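Local coordinates for type C neurotoxin (Clostridium botulinum, PDB 3PME), which probably binds gangliosides and membrane phospholipid on nerve cells, as the receptor-binding part of a C/D mosaic botulinum neurotoxin, at residues N97-W111 with Q114-S128. Numbering follows the deposited sequence.
Sequences NSGWKLCIRNGNIEW and QDINRKYKSLIFDYS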
ATOM      1  N   ASN A  97      15.676 -30.539  -9.584  1.00 37.19           N
ATOM      2  CA  ASN A  97      16.885 -29.817  -9.181  1.00 38.20           C
ATOM      3  C   ASN A  97      17.040 -28.405  -9.743  1.00 29.97           C
ATOM      4  O   ASN A  97      17.951 -27.683  -9.339  1.00 27.65           O
ATOM      5  CB  ASN A  97      18.147 -30.615  -9.534  1.00 42.28           C
ATOM      6  CG  ASN A  97      18.132 -32.022  -8.967  1.00 44.70           C
ATOM      7  OD1 ASN A  97      17.521 -32.286  -7.927  1.00 49.76           O
ATOM      8  ND2 ASN A  97      18.814 -32.932  -9.650  1.00 42.65           N
ATOM      9  N   SER A  98      16.182 -28.012 -10.679  1.00 25.45           N
ATOM     10  CA  SER A  98      16.443 -26.787 -11.432  1.00 22.71           C
ATOM     11  C   SER A  98      15.165 -25.980 -11.709  1.00 24.00           C
ATOM     12  O   SER A  98      14.078 -26.537 -11.817  1.00 22.43           O
ATOM     13  CB  SER A  98      17.198 -27.137 -12.725  1.00 23.57           C
ATOM     14  OG  SER A  98      17.637 -25.991 -13.426  1.00 20.96           O
ATOM     15  N   GLY A  99      15.313 -24.663 -11.814  1.00 19.58           N
ATOM     16  CA  GLY A  99      14.212 -23.773 -12.140  1.00 19.11           C
ATOM     17  C   GLY A  99      14.332 -22.504 -11.323  1.00 19.95           C
ATOM     18  O   GLY A  99      15.428 -22.036 -11.032  1.00 18.98           O
ATOM     19  N   TRP A 100      13.199 -21.936 -10.937  1.00 18.64           N
ATOM     20  CA  TRP A 100      13.214 -20.722 -10.117  1.00 19.47           C
ATOM     21  C   TRP A 100      12.180 -20.818  -9.014  1.00 17.71           C
ATOM     22  O   TRP A 100      11.240 -21.613  -9.106  1.00 20.21           O
ATOM     23  CB  TRP A 100      12.947 -19.481 -10.971  1.00 19.19           C
ATOM     24  CG  TRP A 100      11.637 -19.518 -11.733  1.00 19.57           C
ATOM     25  CD1 TRP A 100      11.420 -20.049 -12.975  1.00 21.84           C
ATOM     26  CD2 TRP A 100      10.373 -19.010 -11.290  1.00 20.88           C
ATOM     27  NE1 TRP A 100      10.100 -19.893 -13.332  1.00 23.17           N
ATOM     28  CE2 TRP A 100       9.440 -19.248 -12.317  1.00 20.49           C
ATOM     29  CE3 TRP A 100       9.945 -18.357 -10.126  1.00 20.61           C
ATOM     30  CZ2 TRP A 100       8.092 -18.870 -12.213  1.00 21.37           C
ATOM     31  CZ3 TRP A 100       8.613 -17.978 -10.028  1.00 22.42           C
ATOM     32  CH2 TRP A 100       7.706 -18.239 -11.065  1.00 22.57           C
ATOM     33  N   LYS A 101      12.363 -20.018  -7.962  1.00 17.89           N
ATOM     34  CA  LYS A 101      11.340 -19.910  -6.922  1.00 19.11           C
ATOM     35  C   LYS A 101      11.431 -18.564  -6.218  1.00 18.35           C
ATOM     36  O   LYS A 101      12.441 -17.869  -6.290  1.00 18.68           O
ATOM     37  CB  LYS A 101      11.454 -21.061  -5.908  1.00 22.25           C
ATOM     38  CG  LYS A 101      12.757 -21.091  -5.121  1.00 23.01           C
ATOM     39  CD  LYS A 101      12.729 -22.183  -4.050  1.00 26.54           C
ATOM     40  CE  LYS A 101      14.097 -22.333  -3.404  1.00 33.20           C
ATOM     41  NZ  LYS A 101      14.136 -23.459  -2.432  1.00 40.51           N
ATOM     42  N   LEU A 102      10.336 -18.188  -5.568  1.00 17.42           N
ATOM     43  CA  LEU A 102      10.297 -17.016  -4.707  1.00 20.66           C
ATOM     44  C   LEU A 102      10.028 -17.480  -3.290  1.00 20.61           C
ATOM     45  O   LEU A 102       9.097 -18.259  -3.049  1.00 20.55           O
ATOM     46  CB  LEU A 102       9.183 -16.068  -5.130  1.00 20.24           C
ATOM     47  CG  LEU A 102       9.056 -14.783  -4.295  1.00 21.74           C
ATOM     48  CD1 LEU A 102      10.192 -13.822  -4.621  1.00 22.57           C
ATOM     49  CD2 LEU A 102       7.704 -14.129  -4.547  1.00 25.35           C
ATOM     50  N   CYS A 103      10.842 -17.002  -2.354  1.00 20.25           N
ATOM     51  CA  CYS A 103      10.665 -17.317  -0.935  1.00 21.86           C
ATOM     52  C   CYS A 103      10.560 -16.057  -0.095  1.00 21.52           C
ATOM     53  O   CYS A 103      10.945 -14.969  -0.521  1.00 20.71           O
ATOM     54  CB  CYS A 103      11.846 -18.128  -0.404  1.00 24.45           C
ATOM     55  SG  CYS A 103      12.230 -19.601  -1.343  1.00 28.16           S
ATOM     56  N   ILE A 104      10.041 -16.229   1.117  1.00 22.05           N
ATOM     57  CA  ILE A 104      10.098 -15.220   2.162  1.00 20.70           C
ATOM     58  C   ILE A 104      10.945 -15.814   3.271  1.00 21.33           C
ATOM     59  O   ILE A 104      10.766 -16.966   3.649  1.00 23.71           O
ATOM     60  CB  ILE A 104       8.690 -14.923   2.721  1.00 20.54           C
ATOM     61  CG1 ILE A 104       7.824 -14.277   1.646  1.00 26.51           C
ATOM     62  CG2 ILE A 104       8.763 -14.057   3.975  1.00 25.28           C
ATOM     63  CD1 ILE A 104       8.285 -12.931   1.266  1.00 28.67           C
ATOM     64  N   ARG A 105      11.892 -15.044   3.781  1.00 22.73           N
ATOM     65  CA  ARG A 105      12.717 -15.547   4.860  1.00 25.70           C
ATOM     66  C   ARG A 105      13.160 -14.412   5.761  1.00 24.08           C
ATOM     67  O   ARG A 105      13.813 -13.472   5.313  1.00 24.27           O
ATOM     68  CB  ARG A 105      13.938 -16.291   4.320  1.00 28.94           C
ATOM     69  CG  ARG A 105      14.889 -16.728   5.413  1.00 30.38           C
ATOM     70  CD  ARG A 105      16.051 -17.549   4.857  1.00 35.61           C
ATOM     71  NE  ARG A 105      16.655 -16.944   3.674  1.00 38.94           N
ATOM     72  CZ  ARG A 105      17.469 -15.894   3.705  1.00 43.39           C
ATOM     73  NH1 ARG A 105      17.770 -15.314   4.862  1.00 45.23           N
ATOM     74  NH2 ARG A 105      17.974 -15.413   2.578  1.00 42.53           N
ATOM     75  N   ASN A 106      12.779 -14.507   7.031  1.00 25.24           N
ATOM     76  CA  ASN A 106      13.191 -13.527   8.026  1.00 27.24           C
ATOM     77  C   ASN A 106      12.996 -12.086   7.546  1.00 26.16           C
ATOM     78  O   ASN A 106      13.910 -11.267   7.631  1.00 27.47           O
ATOM     79  CB  ASN A 106      14.660 -13.767   8.406  1.00 27.33           C
ATOM     80  CG  ASN A 106      15.064 -13.026   9.667  1.00 28.51           C
ATOM     81  OD1 ASN A 106      14.221 -12.698  10.499  1.00 29.07           O
ATOM     82  ND2 ASN A 106      16.357 -12.762   9.815  1.00 32.90           N
ATOM     83  N   GLY A 107      11.814 -11.775   7.026  1.00 21.64           N
ATOM     84  CA  GLY A 107      11.512 -10.407   6.646  1.00 21.93           C
ATOM     85  C   GLY A 107      12.181  -9.949   5.360  1.00 20.26           C
ATOM     86  O   GLY A 107      12.260  -8.762   5.085  1.00 20.81           O
ATOM     87  N   ASN A 108      12.657 -10.912   4.583  1.00 20.84           N
ATOM     88  CA  ASN A 108      13.221 -10.655   3.262  1.00 19.32           C
ATOM     89  C   ASN A 108      12.406 -11.392   2.212  1.00 18.46           C
ATOM     90  O   ASN A 108      11.845 -12.447   2.496  1.00 20.83           O
ATOM     91  CB  ASN A 108      14.666 -11.163   3.175  1.00 20.19           C
ATOM     92  CG  ASN A 108      15.627 -10.382   4.055  1.00 23.14           C
ATOM     93  OD1 ASN A 108      16.268  -9.431   3.605  1.00 26.38           O
ATOM     94  ND2 ASN A 108      15.735 -10.788   5.316  1.00 30.95           N
ATOM     95  N   ILE A 109      12.335 -10.844   1.002  1.00 19.77           N
ATOM     96  CA  ILE A 109      11.915 -11.651  -0.143  1.00 18.65           C
ATOM     97  C   ILE A 109      13.159 -12.074  -0.906  1.00 20.58           C
ATOM     98  O   ILE A 109      14.132 -11.315  -1.010  1.00 22.10           O
ATOM     99  CB  ILE A 109      10.923 -10.936  -1.096  1.00 19.86           C
ATOM    100  CG1 ILE A 109      11.490  -9.616  -1.599  1.00 22.16           C
ATOM    101  CG2 ILE A 109       9.580 -10.727  -0.429  1.00 22.82           C
ATOM    102  CD1 ILE A 109      10.805  -9.140  -2.866  1.00 27.80           C
ATOM    103  N   GLU A 110      13.127 -13.298  -1.426  1.00 18.22           N
ATOM    104  CA  GLU A 110      14.293 -13.863  -2.102  1.00 20.12           C
ATOM    105  C   GLU A 110      13.876 -14.574  -3.379  1.00 20.62           C
ATOM    106  O   GLU A 110      12.994 -15.437  -3.365  1.00 21.99           O
ATOM    107  CB  GLU A 110      15.045 -14.824  -1.178  1.00 22.81           C
ATOM    108  CG  GLU A 110      16.365 -15.320  -1.775  1.00 25.85           C
ATOM    109  CD  GLU A 110      17.191 -16.162  -0.806  1.00 29.97           C
ATOM    110  OE1 GLU A 110      16.647 -16.588   0.233  1.00 35.16           O
ATOM    111  OE2 GLU A 110      18.390 -16.404  -1.088  1.00 33.76           O
ATOM    112  N   TRP A 111      14.523 -14.200  -4.479  1.00 18.83           N
ATOM    113  CA  TRP A 111      14.284 -14.825  -5.771  1.00 19.31           C
ATOM    114  C   TRP A 111      15.476 -15.699  -6.092  1.00 19.33           C
ATOM    115  O   TRP A 111      16.615 -15.248  -6.033  1.00 20.32           O
ATOM    116  CB  TRP A 111      14.110 -13.763  -6.854  1.00 20.05           C
ATOM    117  CG  TRP A 111      14.167 -14.300  -8.269  1.00 20.72           C
ATOM    118  CD1 TRP A 111      15.281 -14.461  -9.037  1.00 22.87           C
ATOM    119  CD2 TRP A 111      13.062 -14.712  -9.074  1.00 25.19           C
ATOM    120  NE1 TRP A 111      14.938 -14.957 -10.276  1.00 24.41           N
ATOM    121  CE2 TRP A 111      13.580 -15.117 -10.322  1.00 23.63           C
ATOM    122  CE3 TRP A 111      11.683 -14.772  -8.864  1.00 24.01           C
ATOM    123  CZ2 TRP A 111      12.767 -15.585 -11.353  1.00 26.95           C
ATOM    124  CZ3 TRP A 111      10.874 -15.234  -9.899  1.00 26.44           C
ATOM    125  CH2 TRP A 111      11.420 -15.627 -11.123  1.00 24.99           C
ATOM    126  N   GLN A 114      18.119 -21.668 -10.097  1.00 19.44           N
ATOM    127  CA  GLN A 114      18.938 -22.833  -9.769  1.00 21.54           C
ATOM    128  C   GLN A 114      19.214 -23.696 -10.990  1.00 20.46           C
ATOM    129  O   GLN A 114      18.292 -24.055 -11.730  1.00 20.57           O
ATOM    130  CB  GLN A 114      18.243 -23.643  -8.683  1.00 23.53           C
ATOM    131  CG  GLN A 114      19.004 -24.856  -8.212  1.00 25.39           C
ATOM    132  CD  GLN A 114      18.456 -25.343  -6.894  1.00 29.37           C
ATOM    133  OE1 GLN A 114      18.523 -24.631  -5.889  1.00 32.41           O
ATOM    134  NE2 GLN A 114      17.895 -26.541  -6.889  1.00 30.78           N
ATOM    135  N   ASP A 115      20.490 -24.030 -11.194  1.00 19.75           N
ATOM    136  CA  ASP A 115      20.893 -24.818 -12.357  1.00 20.35           C
ATOM    137  C   ASP A 115      20.808 -26.327 -12.131  1.00 24.20           C
ATOM    138  O   ASP A 115      20.415 -26.800 -11.056  1.00 22.48           O
ATOM    139  CB  ASP A 115      22.277 -24.383 -12.882  1.00 23.36           C
ATOM    140  CG  ASP A 115      23.456 -24.839 -11.999  1.00 23.78           C
ATOM    141  OD1 ASP A 115      23.328 -25.750 -11.160  1.00 23.08           O
ATOM    142  OD2 ASP A 115      24.563 -24.288 -12.202  1.00 24.59           O
ATOM    143  N   ILE A 116      21.190 -27.084 -13.154  1.00 22.35           N
ATOM    144  CA  ILE A 116      20.989 -28.529 -13.112  1.00 22.07           C
ATOM    145  C   ILE A 116      21.952 -29.267 -12.174  1.00 28.79           C
ATOM    146  O   ILE A 116      21.788 -30.467 -11.930  1.00 29.81           O
ATOM    147  CB  ILE A 116      20.975 -29.140 -14.536  1.00 23.55           C
ATOM    148  CG1 ILE A 116      22.164 -28.639 -15.363  1.00 23.56           C
ATOM    149  CG2 ILE A 116      19.680 -28.773 -15.246  1.00 22.73           C
ATOM    150  CD1 ILE A 116      23.507 -29.235 -14.958  1.00 23.46           C
ATOM    151  N   ASN A 117      22.926 -28.542 -11.629  1.00 25.19           N
ATOM    152  CA  ASN A 117      23.811 -29.090 -10.601  1.00 26.18           C
ATOM    153  C   ASN A 117      23.412 -28.643  -9.195  1.00 29.13           C
ATOM    154  O   ASN A 117      24.161 -28.832  -8.237  1.00 30.78           O
ATOM    155  CB  ASN A 117      25.264 -28.703 -10.882  1.00 27.78           C
ATOM    156  CG  ASN A 117      25.799 -29.355 -12.134  1.00 27.46           C
ATOM    157  OD1 ASN A 117      26.443 -28.713 -12.957  1.00 29.95           O
ATOM    158  ND2 ASN A 117      25.503 -30.636 -12.296  1.00 26.68           N
ATOM    159  N   ARG A 118      22.236 -28.031  -9.086  1.00 26.19           N
ATOM    160  CA  ARG A 118      21.737 -27.517  -7.814  1.00 26.64           C
ATOM    161  C   ARG A 118      22.512 -26.303  -7.293  1.00 26.95           C
ATOM    162  O   ARG A 118      22.336 -25.897  -6.148  1.00 29.04           O
ATOM    163  CB  ARG A 118      21.691 -28.627  -6.764  1.00 31.40           C
ATOM    164  CG  ARG A 118      20.715 -29.738  -7.119  1.00 37.34           C
ATOM    165  CD  ARG A 118      20.617 -30.786  -6.021  1.00 43.35           C
ATOM    166  NE  ARG A 118      19.265 -31.336  -5.941  1.00 51.67           N
ATOM    167  CZ  ARG A 118      18.250 -30.729  -5.332  1.00 49.32           C
ATOM    168  NH1 ARG A 118      18.436 -29.550  -4.751  1.00 50.15           N
ATOM    169  NH2 ARG A 118      17.048 -31.293  -5.308  1.00 51.63           N
ATOM    170  N   LYS A 119      23.360 -25.721  -8.133  1.00 25.09           N
ATOM    171  CA  LYS A 119      23.988 -24.447  -7.799  1.00 24.01           C
ATOM    172  C   LYS A 119      22.952 -23.347  -8.016  1.00 24.23           C
ATOM    173  O   LYS A 119      22.184 -23.391  -8.978  1.00 23.51           O
ATOM    174  CB  LYS A 119      25.220 -24.223  -8.676  1.00 24.88           C
ATOM    175  CG  LYS A 119      25.913 -22.882  -8.490  1.00 30.41           C
ATOM    176  CD  LYS A 119      27.084 -22.717  -9.464  1.00 33.44           C
ATOM    177  CE  LYS A 119      27.687 -21.319  -9.372  1.00 37.85           C
ATOM    178  NZ  LYS A 119      28.700 -21.067 -10.439  1.00 46.59           N
ATOM    179  N   TYR A 120      22.897 -22.367  -7.126  1.00 22.89           N
ATOM    180  CA  TYR A 120      21.897 -21.319  -7.290  1.00 23.36           C
ATOM    181  C   TYR A 120      22.451 -19.920  -7.050  1.00 23.25           C
ATOM    182  O   TYR A 120      23.517 -19.741  -6.448  1.00 24.36           O
ATOM    183  CB  TYR A 120      20.684 -21.563  -6.391  1.00 24.04           C
ATOM    184  CG  TYR A 120      20.969 -21.376  -4.924  1.00 26.20           C
ATOM    185  CD1 TYR A 120      21.484 -22.413  -4.161  1.00 30.71           C
ATOM    186  CD2 TYR A 120      20.727 -20.159  -4.307  1.00 30.45           C
ATOM    187  CE1 TYR A 120      21.748 -22.244  -2.820  1.00 33.44           C
ATOM    188  CE2 TYR A 120      20.979 -19.982  -2.960  1.00 33.42           C
ATOM    189  CZ  TYR A 120      21.491 -21.027  -2.226  1.00 36.36           C
ATOM    190  OH  TYR A 120      21.757 -20.856  -0.889  1.00 46.42           O
ATOM    191  N   LYS A 121      21.731 -18.938  -7.572  1.00 19.97           N
ATOM    192  CA  LYS A 121      22.001 -17.526  -7.301  1.00 23.30           C
ATOM    193  C   LYS A 121      20.714 -16.926  -6.772  1.00 23.21           C
ATOM    194  O   LYS A 121      19.627 -17.411  -7.084  1.00 21.89           O
ATOM    195  CB  LYS A 121      22.421 -16.787  -8.574  1.00 22.15           C
ATOM    196  CG  LYS A 121      23.690 -17.317  -9.222  1.00 24.17           C
ATOM    197  CD  LYS A 121      24.871 -17.214  -8.272  1.00 25.94           C
ATOM    198  CE  LYS A 121      26.185 -17.513  -8.986  1.00 32.75           C
ATOM    199  NZ  LYS A 121      26.693 -16.309  -9.708  1.00 34.36           N
ATOM    200  N   SER A 122      20.823 -15.879  -5.969  1.00 21.35           N
ATOM    201  CA  SER A 122      19.624 -15.273  -5.401  1.00 19.52           C
ATOM    202  C   SER A 122      19.666 -13.751  -5.403  1.00 22.51           C
ATOM    203  O   SER A 122      20.738 -13.132  -5.377  1.00 23.86           O
ATOM    204  CB  SER A 122      19.396 -15.784  -3.978  1.00 23.21           C
ATOM    205  OG  SER A 122      20.447 -15.388  -3.127  1.00 32.66           O
ATOM    206  N   LEU A 123      18.477 -13.156  -5.457  1.00 20.35           N
ATOM    207  CA  LEU A 123      18.291 -11.732  -5.216  1.00 20.76           C
ATOM    208  C   LEU A 123      17.530 -11.654  -3.911  1.00 18.99           C
ATOM    209  O   LEU A 123      16.534 -12.344  -3.740  1.00 21.16           O
ATOM    210  CB  LEU A 123      17.453 -11.108  -6.325  1.00 20.20           C
ATOM    211  CG  LEU A 123      18.098 -11.092  -7.713  1.00 18.86           C
ATOM    212  CD1 LEU A 123      17.015 -10.861  -8.769  1.00 21.17           C
ATOM    213  CD2 LEU A 123      19.155  -9.991  -7.741  1.00 20.51           C
ATOM    214  N   ILE A 124      18.002 -10.816  -2.999  1.00 20.26           N
ATOM    215  CA  ILE A 124      17.406 -10.723  -1.677  1.00 22.18           C
ATOM    216  C   ILE A 124      17.088  -9.270  -1.368  1.00 22.31           C
ATOM    217  O   ILE A 124      17.912  -8.383  -1.585  1.00 24.41           O
ATOM    218  CB  ILE A 124      18.345 -11.302  -0.604  1.00 23.56           C
ATOM    219  CG1 ILE A 124      18.718 -12.745  -0.944  1.00 28.35           C
ATOM    220  CG2 ILE A 124      17.670 -11.271   0.769  1.00 24.66           C
ATOM    221  CD1 ILE A 124      19.879 -13.294  -0.115  1.00 32.68           C
ATOM    222  N   PHE A 125      15.881  -9.022  -0.880  1.00 20.06           N
ATOM    223  CA  PHE A 125      15.494  -7.671  -0.502  1.00 21.18           C
ATOM    224  C   PHE A 125      14.857  -7.673   0.883  1.00 20.81           C
ATOM    225  O   PHE A 125      13.865  -8.374   1.131  1.00 19.84           O
ATOM    226  CB  PHE A 125      14.521  -7.088  -1.527  1.00 20.61           C
ATOM    227  CG  PHE A 125      14.030  -5.709  -1.190  1.00 20.60           C
ATOM    228  CD1 PHE A 125      14.892  -4.621  -1.236  1.00 22.70           C
ATOM    229  CD2 PHE A 125      12.708  -5.497  -0.816  1.00 23.13           C
ATOM    230  CE1 PHE A 125      14.440  -3.349  -0.935  1.00 21.58           C
ATOM    231  CE2 PHE A 125      12.253  -4.220  -0.493  1.00 22.69           C
ATOM    232  CZ  PHE A 125      13.115  -3.149  -0.551  1.00 20.96           C
ATOM    233  N   ASP A 126      15.430  -6.878   1.780  1.00 21.37           N
ATOM    234  CA  ASP A 126      14.894  -6.718   3.129  1.00 21.63           C
ATOM    235  C   ASP A 126      13.734  -5.726   3.105  1.00 21.99           C
ATOM    236  O   ASP A 126      13.934  -4.513   3.178  1.00 24.12           O
ATOM    237  CB  ASP A 126      16.008  -6.216   4.050  1.00 23.51           C
ATOM    238  CG  ASP A 126      15.561  -6.041   5.492  1.00 26.51           C
ATOM    239  OD1 ASP A 126      14.363  -6.201   5.786  1.00 24.29           O
ATOM    240  OD2 ASP A 126      16.429  -5.733   6.342  1.00 32.51           O
ATOM    241  N   TYR A 127      12.514  -6.243   3.007  1.00 19.76           N
ATOM    242  CA  TYR A 127      11.362  -5.362   2.926  1.00 22.38           C
ATOM    243  C   TYR A 127      10.890  -4.973   4.323  1.00 21.94           C
ATOM    244  O   TYR A 127      10.175  -3.994   4.461  1.00 23.12           O
ATOM    245  CB  TYR A 127      10.220  -6.004   2.114  1.00 21.36           C
ATOM    246  CG  TYR A 127       9.586  -7.162   2.828  1.00 19.65           C
ATOM    247  CD1 TYR A 127       8.551  -6.957   3.731  1.00 19.79           C
ATOM    248  CD2 TYR A 127      10.020  -8.459   2.614  1.00 19.26           C
ATOM    249  CE1 TYR A 127       7.969  -8.020   4.409  1.00 20.62           C
ATOM    250  CE2 TYR A 127       9.456  -9.527   3.296  1.00 17.95           C
ATOM    251  CZ  TYR A 127       8.427  -9.298   4.189  1.00 19.86           C
ATOM    252  OH  TYR A 127       7.881 -10.358   4.849  1.00 20.87           O
ATOM    253  N   SER A 128      11.325  -5.713   5.345  1.00 21.57           N
ATOM    254  CA  SER A 128      10.830  -5.493   6.714  1.00 22.82           C
ATOM    255  C   SER A 128      11.507  -4.325   7.423  1.00 27.15           C
ATOM    256  O   SER A 128      10.848  -3.526   8.090  1.00 26.30           O
ATOM    257  CB  SER A 128      11.026  -6.755   7.553  1.00 27.13           C
ATOM    258  OG  SER A 128      10.594  -6.554   8.895  1.00 32.09           O
TER
HETATM  259  O   HOH W   1      14.913  -8.567   7.346  1.00 38.48           O
HETATM  260  O   HOH W   2      20.298 -18.005   0.272  1.00 46.49           O
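Asn-97 meets Gln-114 and Arg-118, and Tyr-127 meets Gly-107, at opposite ends of an antiparallel three-stranded meander, strands 100-105, 108-114 and 120-126, in the concanavalin-like N-terminal half of the receptor-binding domain. Between these ends the outer hairpin is zipped by paired backbone bonds of Ile-109 with Phe-125 and of Trp-111 with Leu-123.

Asn-97, with the largest surface covered here, works mainly through two oxygens. Its backbone O takes Gln-114 NE2 at 2.7 Å; the N-H...O path is nearly straight (167°), and the acceptor lies in the plane of the Gln-114 amide, although the donor stands well above the carbonyl plane. Asn-97 OD1 takes a weak, bent bond from Arg-118 NE at 2.8 Å, the amide and guanidinium planes being turned 56° apart, and Asn-97 CB lies over one guanidinium face. Beside them Gln-114 O is gripped twice, by Gly-99 N and by Ser-98 OG (2.7 Å), whose hydroxyl is also hydrogen-bonded to the backbone N of Lys-174.

At the other end the Tyr-127 ring lies across the type I' turn 105-108, one face turned to Gly-107 O, which sits 3.3 Å above its plane toward the rim. With chi1 at 70° Tyr-127 tucks its ring over its own backbone and against the turn; Tyr-127 CD2 touches Ile-109 CG2 at 3.8 Å, and the hydroxyl bonds to Thr-82. Gly-107 O, merely packed on the ring, accepts from Ser-128 N. Trp-111 runs alongside Leu-123 on the face packed against strands 68-77 and 141-148, where it touches Val-71 and Ile-145. On the reverse face the extended side chain of Glu-110 lies beside Ile-124: its OE1 is salt-bridged to Arg-105 NH2 at 2.9 Å, while Glu-110 OE2 receives a water proton and a weak bond from Ser-122 OG at 3.1 Å.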